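Long-range contacts in exoglucanase A (Cellulomonas fimi, PDB 7CBD), which hydrolyses beta-1,4-glucosidic bonds of cellulose with inversion of anomeric configuration, releasing cellobiose from the non-reducing chain ends, through its glycosyl hydrolase family 6 catalytic domain: residues G84-F89 against S139-A144; Y16-W21 against T50-D55; H72-V77 against N134-S139; R43-Q48 against P429-T434; D272-M277 against I290-D295. All coordinates share one frame; numbering follows the deposited sequence.

Contact 1: G84-F89 against S139-A144; sequences GVPLVF and SIRIAA
Leu87, Phe89 and Arg141 exchange the backbone hydrogen bonds that zip strand 87-93 to strand 141-146 in parallel. Arg141 N donates to Leu87 O at 2.9 Å, and Phe89 N returns a bond to Arg141 O at 2.8 Å that is close to straight (173°). Farther along, Ala143 N donates to Phe89 O at 2.9 Å. Val88 thus sits between the two residues that hold Arg141, the regular parallel ladder. Its CA also makes a CA-H...O contact to Arg141 O, as does the CA of Ile142 to Phe89 O. Ahead of the ladder, where the chains have spread, a water takes the N-H of Leu87 and donates to Ser139 O.

Apolar contacts line both faces of the pair. With CG1 anti to its backbone N (chi1 177°), Val88 sets that methyl 3.5 Å from Ala143 CB. On the face of Phe89 and Ile142 the two side chains run side by side, Ile142 CG1 lying at the ring edge 4.0 Å from Phe89 CD2.

The third element is a polar group laid on an apolar one. The Arg141 chain, extended from CG to NE, lays one face of its guanidinium against Pro86, whose CB stands over the group's centre, 3.6 Å from Arg141 CZ. NH1 is held by Pro9 O. An alanine in place of Arg141 would probably leave Pro86 without its flat cover and Pro9 O without this donor.

Strands 14-15 and 187-192 pair with 87-93 and 141-146 respectively, while helix 69-83 packs on Leu87 and Phe89.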
# COMPACT_ATOMS: atom_id res chain seq x y z
N GLY A 84 -19.63 -3.99 18.23
CA GLY A 84 -20.98 -4.49 18.00
C GLY A 84 -21.41 -4.53 16.55
O GLY A 84 -22.61 -4.69 16.28
N VAL A 85 -20.47 -4.39 15.62
CA VAL A 85 -20.71 -4.48 14.18
C VAL A 85 -19.56 -5.31 13.62
O VAL A 85 -18.60 -5.59 14.36
CB VAL A 85 -20.76 -3.08 13.53
CG1 VAL A 85 -21.93 -2.28 14.08
CG2 VAL A 85 -19.44 -2.35 13.73
N PRO A 86 -19.59 -5.73 12.36
CA PRO A 86 -18.45 -6.49 11.84
C PRO A 86 -17.16 -5.69 11.91
O PRO A 86 -17.17 -4.45 11.90
CB PRO A 86 -18.86 -6.78 10.39
CG PRO A 86 -20.37 -6.73 10.41
CD PRO A 86 -20.69 -5.64 11.38
N LEU A 87 -16.05 -6.40 12.01
CA LEU A 87 -14.74 -5.77 12.03
C LEU A 87 -13.86 -6.42 10.97
O LEU A 87 -13.86 -7.65 10.84
CB LEU A 87 -14.10 -5.94 13.41
CG LEU A 87 -12.65 -5.44 13.54
CD1 LEU A 87 -12.43 -4.80 14.89
CD2 LEU A 87 -11.63 -6.56 13.31
N VAL A 88 -13.12 -5.60 10.24
CA VAL A 88 -12.13 -6.06 9.27
C VAL A 88 -10.74 -5.87 9.86
O VAL A 88 -10.35 -4.75 10.23
CB VAL A 88 -12.25 -5.31 7.93
CG1 VAL A 88 -11.14 -5.77 6.97
CG2 VAL A 88 -13.62 -5.49 7.31
N PHE A 89 -9.98 -6.96 9.92
CA PHE A 89 -8.57 -6.95 10.28
C PHE A 89 -7.77 -6.98 8.98
O PHE A 89 -7.86 -7.95 8.22
CB PHE A 89 -8.29 -8.18 11.14
CG PHE A 89 -6.83 -8.44 11.38
CD1 PHE A 89 -6.03 -7.49 11.98
CD2 PHE A 89 -6.25 -9.64 10.99
CE1 PHE A 89 -4.69 -7.72 12.20
CE2 PHE A 89 -4.91 -9.88 11.21
CZ PHE A 89 -4.13 -8.92 11.82
N SER A 139 -15.57 -14.64 14.49
CA SER A 139 -16.32 -13.42 14.75
C SER A 139 -15.70 -12.18 14.10
O SER A 139 -16.26 -11.09 14.24
CB SER A 139 -16.44 -13.19 16.25
OG SER A 139 -15.17 -13.12 16.85
N ILE A 140 -14.57 -12.31 13.41
CA ILE A 140 -13.97 -11.18 12.71
C ILE A 140 -13.84 -11.53 11.23
O ILE A 140 -14.00 -12.69 10.82
CB ILE A 140 -12.61 -10.75 13.30
CG1 ILE A 140 -11.55 -11.84 13.08
CG2 ILE A 140 -12.76 -10.36 14.77
CD1 ILE A 140 -10.16 -11.40 13.49
N ARG A 141 -13.58 -10.51 10.42
CA ARG A 141 -13.26 -10.67 9.01
C ARG A 141 -11.81 -10.27 8.81
O ARG A 141 -11.33 -9.34 9.47
CB ARG A 141 -14.17 -9.79 8.15
CG ARG A 141 -15.65 -10.10 8.31
CD ARG A 141 -16.52 -9.07 7.62
NE ARG A 141 -17.92 -9.44 7.71
CZ ARG A 141 -18.94 -8.69 7.33
NH1 ARG A 141 -18.74 -7.47 6.84
NH2 ARG A 141 -20.18 -9.15 7.45
N ILE A 142 -11.12 -10.96 7.92
CA ILE A 142 -9.72 -10.65 7.61
C ILE A 142 -9.66 -10.25 6.15
O ILE A 142 -10.06 -11.02 5.27
CB ILE A 142 -8.79 -11.84 7.92
CG1 ILE A 142 -8.90 -12.24 9.40
CG2 ILE A 142 -7.36 -11.48 7.52
CD1 ILE A 142 -9.81 -13.43 9.66
N ALA A 143 -9.19 -9.03 5.89
CA ALA A 143 -8.90 -8.59 4.53
C ALA A 143 -7.42 -8.80 4.31
O ALA A 143 -6.59 -8.10 4.90
CB ALA A 143 -9.29 -7.13 4.32
N ALA A 144 -7.08 -9.80 3.50
CA ALA A 144 -5.69 -10.16 3.25
C ALA A 144 -5.24 -9.46 1.97
O ALA A 144 -5.76 -9.76 0.88
CB ALA A 144 -5.58 -11.67 3.11
O HOH W 1 -16.95 -9.37 11.97

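Contact 2: Y16-W21 against T50-D55; sequences YVNPTW and TAVWMD
Thr50 sets its methyl over the Trp21 indole, while its hydroxyl reaches Asn18 through waters. Thr50 CG2 stands 3.7 Å from the centroid of the Trp21 six-membered ring, only 5° off the normal, a CH-pi contact squarely over that ring. Thr50 OG1, placed between the backbone N and the carbonyl carbon (chi1 54°), comes near the same indole, 3.7 Å from Trp21 CE3. No hydrogen bond joins the segments directly; waters do it. One lies between Thr50 OG1 (2.7 Å) and Asn18 N, whose hydrogen it accepts. Another is also 2.7 Å from Thr50 OG1, accepts from Asn18 ND2 and donates to Ala51 O. A third donates to both Tyr16 O and Thr50 O.

Asn18 has a second job. It is the N-cap of helix 19-30: its OD1 takes the N-H of Thr20 at 2.9 Å, that donor lying above the carbonyl plane, and weakly that of Trp21. The contact therefore fastens the start of this helix beside strand 52-54, one of the parallel strands of the family 6 modified alpha/beta barrel. The Trp21 side chain is about 11 Å from that of Asp371, the predicted nucleophile, and its NE1 bonds Pro367 O.

Val52 adds a second apolar contact. Its CG2 lies 3.9 Å from Asn18 ND2 and 4.0 Å from Tyr16 CE2, meeting the tyrosine at the edge, near the ring plane. Tyr16 swings its ring toward the strand, while the hydroxyl beyond bonds His72 and Asn75 of helix 69-83, and Phe89 meets the ring edge-to-face.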
# COMPACT_ATOMS: atom_id res chain seq x y z
N TYR A 16 -9.69 -2.85 12.26
CA TYR A 16 -8.78 -3.07 13.39
C TYR A 16 -7.78 -1.93 13.53
O TYR A 16 -7.17 -1.51 12.54
CB TYR A 16 -8.00 -4.36 13.15
CG TYR A 16 -6.92 -4.67 14.17
CD1 TYR A 16 -7.25 -5.05 15.45
CD2 TYR A 16 -5.57 -4.63 13.82
CE1 TYR A 16 -6.27 -5.36 16.38
CE2 TYR A 16 -4.58 -4.95 14.74
CZ TYR A 16 -4.94 -5.32 16.02
OH TYR A 16 -3.98 -5.65 16.96
N VAL A 17 -7.59 -1.47 14.76
CA VAL A 17 -6.54 -0.51 15.09
C VAL A 17 -5.43 -1.23 15.83
O VAL A 17 -5.67 -1.90 16.84
CB VAL A 17 -7.11 0.67 15.90
CG1 VAL A 17 -6.01 1.65 16.27
CG2 VAL A 17 -8.20 1.37 15.10
N ASN A 18 -4.20 -1.12 15.32
CA ASN A 18 -3.04 -1.84 15.82
C ASN A 18 -2.45 -1.10 17.02
O ASN A 18 -1.88 -0.02 16.85
CB ASN A 18 -2.03 -1.96 14.68
CG ASN A 18 -0.73 -2.61 15.10
OD1 ASN A 18 -0.52 -2.92 16.28
ND2 ASN A 18 0.16 -2.82 14.14
N PRO A 19 -2.57 -1.65 18.24
CA PRO A 19 -2.08 -0.91 19.41
C PRO A 19 -0.58 -0.72 19.43
O PRO A 19 -0.10 0.23 20.07
CB PRO A 19 -2.56 -1.76 20.59
CG PRO A 19 -2.66 -3.14 20.03
CD PRO A 19 -3.08 -2.98 18.59
N THR A 20 0.18 -1.59 18.77
CA THR A 20 1.63 -1.43 18.73
C THR A 20 2.01 -0.22 17.88
O THR A 20 2.84 0.61 18.28
CB THR A 20 2.27 -2.71 18.19
OG1 THR A 20 1.79 -3.83 18.95
CG2 THR A 20 3.80 -2.65 18.29
N TRP A 21 1.40 -0.10 16.70
CA TRP A 21 1.64 1.08 15.87
C TRP A 21 1.08 2.33 16.54
O TRP A 21 1.73 3.38 16.53
CB TRP A 21 1.05 0.87 14.48
CG TRP A 21 1.12 2.08 13.61
CD1 TRP A 21 2.18 2.50 12.85
CD2 TRP A 21 0.07 3.03 13.39
NE1 TRP A 21 1.86 3.67 12.19
CE2 TRP A 21 0.57 4.01 12.50
CE3 TRP A 21 -1.24 3.16 13.87
CZ2 TRP A 21 -0.21 5.09 12.07
CZ3 TRP A 21 -2.00 4.23 13.45
CH2 TRP A 21 -1.48 5.18 12.56
N THR A 50 -4.61 0.53 10.62
CA THR A 50 -3.54 0.21 9.69
C THR A 50 -3.41 -1.31 9.58
O THR A 50 -3.77 -2.05 10.50
CB THR A 50 -2.20 0.79 10.15
OG1 THR A 50 -1.92 0.35 11.49
CG2 THR A 50 -2.21 2.31 10.11
N ALA A 51 -2.85 -1.76 8.46
CA ALA A 51 -2.67 -3.19 8.26
C ALA A 51 -1.47 -3.71 9.04
O ALA A 51 -0.48 -3.00 9.25
CB ALA A 51 -2.49 -3.51 6.78
N VAL A 52 -1.57 -4.97 9.47
CA VAL A 52 -0.47 -5.68 10.08
C VAL A 52 0.25 -6.47 9.00
O VAL A 52 -0.37 -7.27 8.28
CB VAL A 52 -0.97 -6.60 11.21
CG1 VAL A 52 0.16 -7.49 11.70
CG2 VAL A 52 -1.55 -5.76 12.33
N TRP A 53 1.56 -6.26 8.87
CA TRP A 53 2.35 -6.87 7.80
C TRP A 53 3.04 -8.12 8.33
O TRP A 53 3.83 -8.05 9.28
CB TRP A 53 3.42 -5.90 7.30
CG TRP A 53 2.87 -4.77 6.48
CD1 TRP A 53 2.00 -3.79 6.90
CD2 TRP A 53 3.15 -4.49 5.10
NE1 TRP A 53 1.73 -2.92 5.87
CE2 TRP A 53 2.42 -3.33 4.75
CE3 TRP A 53 3.94 -5.11 4.13
CZ2 TRP A 53 2.46 -2.79 3.47
CZ3 TRP A 53 3.98 -4.56 2.86
CH2 TRP A 53 3.25 -3.42 2.54
N MET A 54 2.78 -9.26 7.69
CA MET A 54 3.60 -10.45 7.90
C MET A 54 4.73 -10.42 6.87
O MET A 54 4.73 -11.12 5.86
CB MET A 54 2.74 -11.71 7.81
CG MET A 54 1.75 -11.85 8.96
SD MET A 54 2.53 -12.15 10.57
CE MET A 54 2.15 -10.64 11.46
N ASP A 55 5.70 -9.54 7.13
CA ASP A 55 6.75 -9.26 6.15
C ASP A 55 7.94 -10.21 6.24
O ASP A 55 8.90 -10.05 5.49
CB ASP A 55 7.21 -7.79 6.19
CG ASP A 55 7.72 -7.36 7.55
OD1 ASP A 55 7.60 -8.13 8.52
OD2 ASP A 55 8.26 -6.23 7.65
O HOH W 2 -6.59 -2.99 10.22
O HOH W 3 -3.72 0.91 13.48
O HOH W 4 0.01 -1.59 11.51

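Contact 3: H72-V77 against N134-S139; sequences HLDNAV and NPEYES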
# COMPACT_ATOMS: atom_id res chain seq x y z
N HIS A 72 -2.56 -9.96 17.43
CA HIS A 72 -3.45 -9.07 16.68
C HIS A 72 -4.83 -9.68 16.48
O HIS A 72 -5.85 -8.98 16.58
CB HIS A 72 -2.82 -8.70 15.35
CG HIS A 72 -1.59 -7.87 15.51
ND1 HIS A 72 -1.62 -6.58 15.98
CD2 HIS A 72 -0.28 -8.17 15.30
CE1 HIS A 72 -0.38 -6.10 16.03
NE2 HIS A 72 0.44 -7.05 15.63
N LEU A 73 -4.90 -10.98 16.17
CA LEU A 73 -6.20 -11.62 15.99
C LEU A 73 -7.02 -11.58 17.28
O LEU A 73 -8.23 -11.27 17.26
CB LEU A 73 -6.02 -13.05 15.49
CG LEU A 73 -5.42 -13.15 14.09
CD1 LEU A 73 -4.96 -14.58 13.84
CD2 LEU A 73 -6.44 -12.73 13.06
N ASP A 74 -6.38 -11.86 18.42
CA ASP A 74 -7.06 -11.76 19.70
C ASP A 74 -7.52 -10.33 19.98
O ASP A 74 -8.64 -10.11 20.46
CB ASP A 74 -6.14 -12.23 20.83
CG ASP A 74 -5.87 -13.73 20.78
OD1 ASP A 74 -6.63 -14.49 20.15
OD2 ASP A 74 -4.86 -14.14 21.41
N ASN A 75 -6.65 -9.35 19.70
CA ASN A 75 -7.06 -7.95 19.87
C ASN A 75 -8.24 -7.62 18.98
O ASN A 75 -9.16 -6.90 19.39
CB ASN A 75 -5.91 -7.01 19.50
CG ASN A 75 -4.72 -7.12 20.41
OD1 ASN A 75 -4.81 -7.65 21.52
ND2 ASN A 75 -3.58 -6.63 19.94
N ALA A 76 -8.22 -8.12 17.74
CA ALA A 76 -9.30 -7.84 16.81
C ALA A 76 -10.63 -8.41 17.30
O ALA A 76 -11.67 -7.75 17.17
CB ALA A 76 -8.96 -8.38 15.42
N VAL A 77 -10.64 -9.63 17.87
CA VAL A 77 -11.94 -10.10 18.36
C VAL A 77 -12.44 -9.24 19.51
O VAL A 77 -13.64 -8.96 19.60
CB VAL A 77 -12.09 -11.63 18.58
CG1 VAL A 77 -11.01 -12.49 17.96
CG2 VAL A 77 -12.52 -12.03 20.03
N ASN A 134 -8.73 -20.67 12.80
CA ASN A 134 -9.11 -21.10 14.14
C ASN A 134 -10.53 -20.62 14.45
O ASN A 134 -10.86 -19.46 14.18
CB ASN A 134 -8.13 -20.48 15.14
CG ASN A 134 -8.26 -21.07 16.53
OD1 ASN A 134 -9.34 -21.09 17.10
ND2 ASN A 134 -7.15 -21.54 17.07
N PRO A 135 -11.39 -21.49 15.00
CA PRO A 135 -12.77 -21.05 15.32
C PRO A 135 -12.83 -19.84 16.24
O PRO A 135 -13.86 -19.15 16.26
CB PRO A 135 -13.39 -22.28 15.98
CG PRO A 135 -12.63 -23.42 15.44
CD PRO A 135 -11.21 -22.93 15.24
N GLU A 136 -11.77 -19.56 16.99
CA GLU A 136 -11.70 -18.37 17.83
C GLU A 136 -11.89 -17.08 17.03
O GLU A 136 -12.28 -16.06 17.61
CB GLU A 136 -10.36 -18.34 18.55
CG GLU A 136 -10.15 -17.13 19.44
CD GLU A 136 -11.16 -17.07 20.57
OE1 GLU A 136 -11.53 -15.95 20.98
OE2 GLU A 136 -11.60 -18.15 21.04
N TYR A 137 -11.61 -17.10 15.73
CA TYR A 137 -11.61 -15.88 14.93
C TYR A 137 -12.78 -15.80 13.96
O TYR A 137 -12.81 -14.91 13.11
CB TYR A 137 -10.26 -15.69 14.23
CG TYR A 137 -9.14 -15.80 15.23
CD1 TYR A 137 -8.11 -16.72 15.08
CD2 TYR A 137 -9.15 -15.01 16.38
CE1 TYR A 137 -7.11 -16.83 16.02
CE2 TYR A 137 -8.16 -15.12 17.33
CZ TYR A 137 -7.14 -16.02 17.15
OH TYR A 137 -6.15 -16.12 18.09
N GLU A 138 -13.77 -16.69 14.10
CA GLU A 138 -14.93 -16.64 13.22
C GLU A 138 -15.72 -15.34 13.37
O GLU A 138 -16.44 -14.96 12.45
CB GLU A 138 -15.81 -17.87 13.44
CG GLU A 138 -15.14 -19.16 12.96
CD GLU A 138 -16.07 -20.34 12.96
OE1 GLU A 138 -17.11 -20.29 13.65
OE2 GLU A 138 -15.76 -21.34 12.27
N SER A 139 -15.57 -14.64 14.49
CA SER A 139 -16.32 -13.42 14.75
C SER A 139 -15.70 -12.18 14.10
O SER A 139 -16.26 -11.09 14.24
CB SER A 139 -16.44 -13.19 16.25
OG SER A 139 -15.17 -13.12 16.85
O HOH W 5 -9.50 -14.15 20.77
O HOH W 6 -15.25 -10.74 18.10
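Asp74 OD1 is gripped twice: by Tyr137 OH, which donates to it at 2.7 Å, and by a water donating at 3.0 Å. The phenol comes from above the carboxylate plane, 41° out of it. The same water also donates to Glu136 OE1, so it sits between two like charges whose oxygens, Asp74 OD1 and Glu136 OE1, are 5.2 Å apart; Lys70, salt-bridged to Asp74 OD2, probably eases that repulsion.

The Tyr137 ring is clasped from several sides. Leu73 CB lies over one face, 3.6 Å from the ring centroid in a CH-pi contact, and Glu136 CB covers the opposite face. At the edge, in plane, Val77 CG1 is 3.5 Å from Tyr137 CD2. A phenylalanine in place of Tyr137 would probably leave Asp74 OD1 without its direct donor and dependent on the water. A second water links Val77 O to Ser139 OG.

Asn134 OD1 accepts from Glu136 N at 2.9 Å, an Asx turn that shapes the loop leaving helix 114-132 for strand 141-146. Helix 69-83 and this loop belong to successive beta-alpha-beta crossovers, packed together on the outside of the alpha/beta barrel.

Contact 4: R43-Q48 against P429-T434; sequences RTVAGQ and PVIGGT
Thr44 of helix 36-45 and Thr434 approach most closely along the backbone, with 5.3 Å between Thr44 CA and Thr434 CA. A type I turn runs from Val45 to Gln48. Residues 429-434 form no regular strand but run extended past the helix, and a backbone bond between Thr434 and Ala40 ties them on. This is the C-terminal part of the family 6 catalytic domain, strapped onto a helix from near its beginning.

Thr44 OG1 is the polar hub. It donates to Gly432 O at 2.6 Å and accepts from Thr434 OG1 at 2.7 Å, so one hydroxyl both gives and receives across the contact. The extended chain thereby presents a carbonyl and a side chain, two residues apart, to the same atom.

Arg43 takes the carbonyl of Thr434 itself. Its chain bends at CG-CD (chi3 -63°), and the guanidinium grips Thr434 O side-on with two nitrogens, Arg43 NE at 2.8 Å and NH2 at 2.9 Å. The oxygen lies 17° out of the guanidinium plane.

Next to these polar bonds the contact is apolar. Ile431 lays CG2 3.9 Å from Thr44 CB, and at the far end of the same side chain its CD1 reaches 3.6 Å from Val45 CG2.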
# COMPACT_ATOMS: atom_id res chain seq x y z
N ARG A 43 -1.61 12.55 17.61
CA ARG A 43 -2.51 11.76 18.44
C ARG A 43 -3.76 11.33 17.67
O ARG A 43 -4.24 10.21 17.85
CB ARG A 43 -2.87 12.52 19.72
CG ARG A 43 -1.68 12.70 20.65
CD ARG A 43 -2.09 13.18 22.04
NE ARG A 43 -2.71 14.50 22.02
CZ ARG A 43 -2.06 15.65 22.21
NH1 ARG A 43 -0.74 15.66 22.42
NH2 ARG A 43 -2.72 16.79 22.18
N THR A 44 -4.28 12.19 16.80
CA THR A 44 -5.40 11.79 15.95
C THR A 44 -5.02 10.64 15.03
O THR A 44 -5.79 9.69 14.86
CB THR A 44 -5.89 12.99 15.13
OG1 THR A 44 -6.28 14.03 16.02
CG2 THR A 44 -7.07 12.59 14.24
N VAL A 45 -3.83 10.71 14.44
CA VAL A 45 -3.38 9.64 13.54
C VAL A 45 -3.34 8.30 14.27
O VAL A 45 -3.67 7.26 13.68
CB VAL A 45 -2.01 10.03 12.94
CG1 VAL A 45 -1.38 8.86 12.19
CG2 VAL A 45 -2.16 11.23 12.03
N ALA A 46 -2.95 8.31 15.55
CA ALA A 46 -2.80 7.07 16.32
C ALA A 46 -4.11 6.30 16.48
O ALA A 46 -4.07 5.10 16.78
CB ALA A 46 -2.23 7.39 17.70
N GLY A 47 -5.25 6.94 16.28
CA GLY A 47 -6.52 6.25 16.38
C GLY A 47 -6.98 5.57 15.11
O GLY A 47 -8.04 4.95 15.11
N GLN A 48 -6.21 5.67 14.02
CA GLN A 48 -6.66 5.16 12.73
C GLN A 48 -6.20 3.72 12.50
O GLN A 48 -5.17 3.29 13.02
CB GLN A 48 -6.11 6.05 11.62
CG GLN A 48 -6.72 7.45 11.69
CD GLN A 48 -8.23 7.39 11.56
OE1 GLN A 48 -8.74 6.86 10.59
NE2 GLN A 48 -8.94 7.90 12.57
N PRO A 429 -6.60 15.24 3.21
CA PRO A 429 -7.08 16.41 3.96
C PRO A 429 -6.26 16.71 5.20
O PRO A 429 -5.53 15.86 5.71
CB PRO A 429 -8.50 16.01 4.36
CG PRO A 429 -8.91 14.97 3.36
CD PRO A 429 -7.66 14.22 3.03
N VAL A 430 -6.33 17.96 5.67
CA VAL A 430 -5.64 18.31 6.90
C VAL A 430 -6.15 17.43 8.04
O VAL A 430 -7.27 16.89 8.01
CB VAL A 430 -5.78 19.80 7.24
CG1 VAL A 430 -5.14 20.65 6.16
CG2 VAL A 430 -7.26 20.17 7.44
N ILE A 431 -5.30 17.26 9.04
CA ILE A 431 -5.64 16.46 10.22
C ILE A 431 -6.04 17.40 11.35
O ILE A 431 -5.35 18.40 11.60
CB ILE A 431 -4.46 15.57 10.62
CG1 ILE A 431 -4.15 14.56 9.51
CG2 ILE A 431 -4.73 14.87 11.94
CD1 ILE A 431 -2.78 13.91 9.66
N GLY A 432 -7.13 17.09 12.02
CA GLY A 432 -7.50 17.80 13.24
C GLY A 432 -6.80 17.20 14.45
O GLY A 432 -6.42 16.05 14.45
N GLY A 433 -6.64 18.02 15.48
CA GLY A 433 -5.96 17.55 16.68
C GLY A 433 -6.89 16.86 17.67
O GLY A 433 -8.09 17.12 17.73
N THR A 434 -6.31 15.95 18.45
CA THR A 434 -6.99 15.28 19.55
C THR A 434 -6.25 15.64 20.83
O THR A 434 -5.02 15.57 20.88
CB THR A 434 -6.96 13.75 19.36
OG1 THR A 434 -7.71 13.40 18.19
CG2 THR A 434 -7.58 13.05 20.57

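Contact 5: D272-M277 against I290-D295; sequences DYTAHM and IGMLVD
Thr274 carries the apolar packing here, meeting both Met292 and Val294. Its CG2 touches Val294 CG2 at 3.8 Å, the two side chains crossing at about a right angle. Against Met292 it slides past in the opposite direction, with 4.2 Å between Thr274 CB and Met292 CB. The methionine is bent at both chi2 and chi3 (-61° and -78°), and its terminal methyl comes to the helix: Met292 CE is 4.3 Å from Met277 CB.

Helix 270-283 and strand 291-295 run nearly antiparallel, their axes in these segments at 154° and 9.4 Å apart at closest. The strand pairs in parallel with strand 228-231, which precedes the helix, so the helix lies on the return path of a beta-alpha-beta crossover in the alpha/beta barrel. Thr274 also touches Ser231 on that earlier strand.

Polar atoms take a smaller share, and no hydrogen bond crosses between the segments. Thr274 OG1, between the backbone N and the carbonyl carbon, turns back to its own helix, bonding Glu270 O and Ile271 O; the methyl is left to face the strand. Across the contact, the nearest atom of the strand to Thr274 O is Met292 CE, at 3.8 Å.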
# COMPACT_ATOMS: atom_id res chain seq x y z
N ASP A 272 -8.66 7.22 -11.09
CA ASP A 272 -8.73 6.86 -12.49
C ASP A 272 -8.15 5.47 -12.73
O ASP A 272 -8.68 4.70 -13.55
CB ASP A 272 -8.04 7.92 -13.35
CG ASP A 272 -8.75 9.27 -13.28
OD1 ASP A 272 -9.92 9.31 -12.84
OD2 ASP A 272 -8.14 10.29 -13.66
N TYR A 273 -7.09 5.12 -12.01
CA TYR A 273 -6.44 3.83 -12.20
C TYR A 273 -7.36 2.68 -11.76
O TYR A 273 -7.48 1.68 -12.46
CB TYR A 273 -5.11 3.80 -11.44
CG TYR A 273 -4.41 2.48 -11.55
CD1 TYR A 273 -4.00 1.98 -12.78
CD2 TYR A 273 -4.15 1.72 -10.41
CE1 TYR A 273 -3.37 0.74 -12.87
CE2 TYR A 273 -3.54 0.49 -10.50
CZ TYR A 273 -3.15 0.01 -11.73
OH TYR A 273 -2.54 -1.22 -11.85
N THR A 274 -8.02 2.82 -10.61
CA THR A 274 -8.92 1.76 -10.16
C THR A 274 -10.11 1.59 -11.11
O THR A 274 -10.55 0.46 -11.36
CB THR A 274 -9.38 1.97 -8.71
OG1 THR A 274 -9.88 3.30 -8.54
CG2 THR A 274 -8.23 1.72 -7.73
N ALA A 275 -10.63 2.69 -11.66
CA ALA A 275 -11.70 2.57 -12.66
C ALA A 275 -11.20 1.85 -13.90
O ALA A 275 -11.89 0.98 -14.45
CB ALA A 275 -12.25 3.95 -13.02
N HIS A 276 -10.00 2.19 -14.35
CA HIS A 276 -9.38 1.58 -15.52
C HIS A 276 -9.19 0.08 -15.31
O HIS A 276 -9.59 -0.74 -16.15
CB HIS A 276 -8.04 2.29 -15.73
CG HIS A 276 -7.26 1.86 -16.93
ND1 HIS A 276 -5.97 2.28 -17.15
CD2 HIS A 276 -7.58 1.07 -17.99
CE1 HIS A 276 -5.52 1.77 -18.28
NE2 HIS A 276 -6.48 1.03 -18.81
N MET A 277 -8.59 -0.29 -14.18
CA MET A 277 -8.31 -1.70 -13.93
C MET A 277 -9.58 -2.49 -13.68
O MET A 277 -9.68 -3.66 -14.09
CB MET A 277 -7.33 -1.86 -12.78
CG MET A 277 -5.93 -1.44 -13.15
SD MET A 277 -5.22 -2.36 -14.54
CE MET A 277 -4.81 -3.92 -13.76
N ILE A 290 -16.30 -7.62 -8.35
CA ILE A 290 -15.01 -7.34 -7.71
C ILE A 290 -14.98 -5.89 -7.23
O ILE A 290 -15.50 -4.98 -7.90
CB ILE A 290 -13.81 -7.65 -8.62
CG1 ILE A 290 -13.90 -6.88 -9.94
CG2 ILE A 290 -13.68 -9.17 -8.83
CD1 ILE A 290 -12.61 -6.83 -10.75
N GLY A 291 -14.39 -5.67 -6.06
CA GLY A 291 -14.26 -4.35 -5.49
C GLY A 291 -12.81 -3.93 -5.39
O GLY A 291 -11.90 -4.77 -5.42
N MET A 292 -12.58 -2.63 -5.24
CA MET A 292 -11.25 -2.05 -5.26
C MET A 292 -10.97 -1.34 -3.94
O MET A 292 -11.88 -0.78 -3.32
CB MET A 292 -11.10 -1.04 -6.41
CG MET A 292 -11.64 -1.54 -7.75
SD MET A 292 -10.85 -3.02 -8.42
CE MET A 292 -9.37 -2.27 -9.06
N LEU A 293 -9.71 -1.37 -3.53
CA LEU A 293 -9.22 -0.60 -2.40
C LEU A 293 -8.09 0.30 -2.87
O LEU A 293 -7.35 -0.06 -3.79
CB LEU A 293 -8.65 -1.51 -1.30
CG LEU A 293 -9.55 -2.59 -0.72
CD1 LEU A 293 -8.74 -3.47 0.21
CD2 LEU A 293 -10.72 -1.96 0.03
N VAL A 294 -7.95 1.47 -2.24
CA VAL A 294 -6.75 2.29 -2.40
C VAL A 294 -6.11 2.46 -1.02
O VAL A 294 -6.80 2.81 -0.06
CB VAL A 294 -7.05 3.67 -3.02
CG1 VAL A 294 -5.76 4.47 -3.16
CG2 VAL A 294 -7.70 3.52 -4.37
N ASP A 295 -4.80 2.21 -0.94
CA ASP A 295 -4.01 2.54 0.23
C ASP A 295 -3.77 4.05 0.22
O ASP A 295 -2.98 4.55 -0.59
CB ASP A 295 -2.68 1.80 0.17
CG ASP A 295 -1.81 2.02 1.40
OD1 ASP A 295 -2.22 2.79 2.30
OD2 ASP A 295 -0.73 1.41 1.49

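Contacts 1, 2 and 5 are buried and reach the same sheet; contacts 3 and 4 are partly buried. Contact 1 is strand on strand, held by backbone bonds. Contact 5 is helix on strand with no hydrogen bond across it, whereas contact 2 makes its polar links through waters. In contacts 3 and 4, side-chain polar bonds take over: a carboxylate in contact 3, a threonine hydroxyl and an arginine in contact 4. Contacts 1, 2 and 3 form one cluster, with Phe89 touching Tyr16, Val52, His72 and Leu73, and Ser139 shared by contacts 1 and 3. Trp21 packs on Val45 and Gln48, joining contact 2 to contact 4.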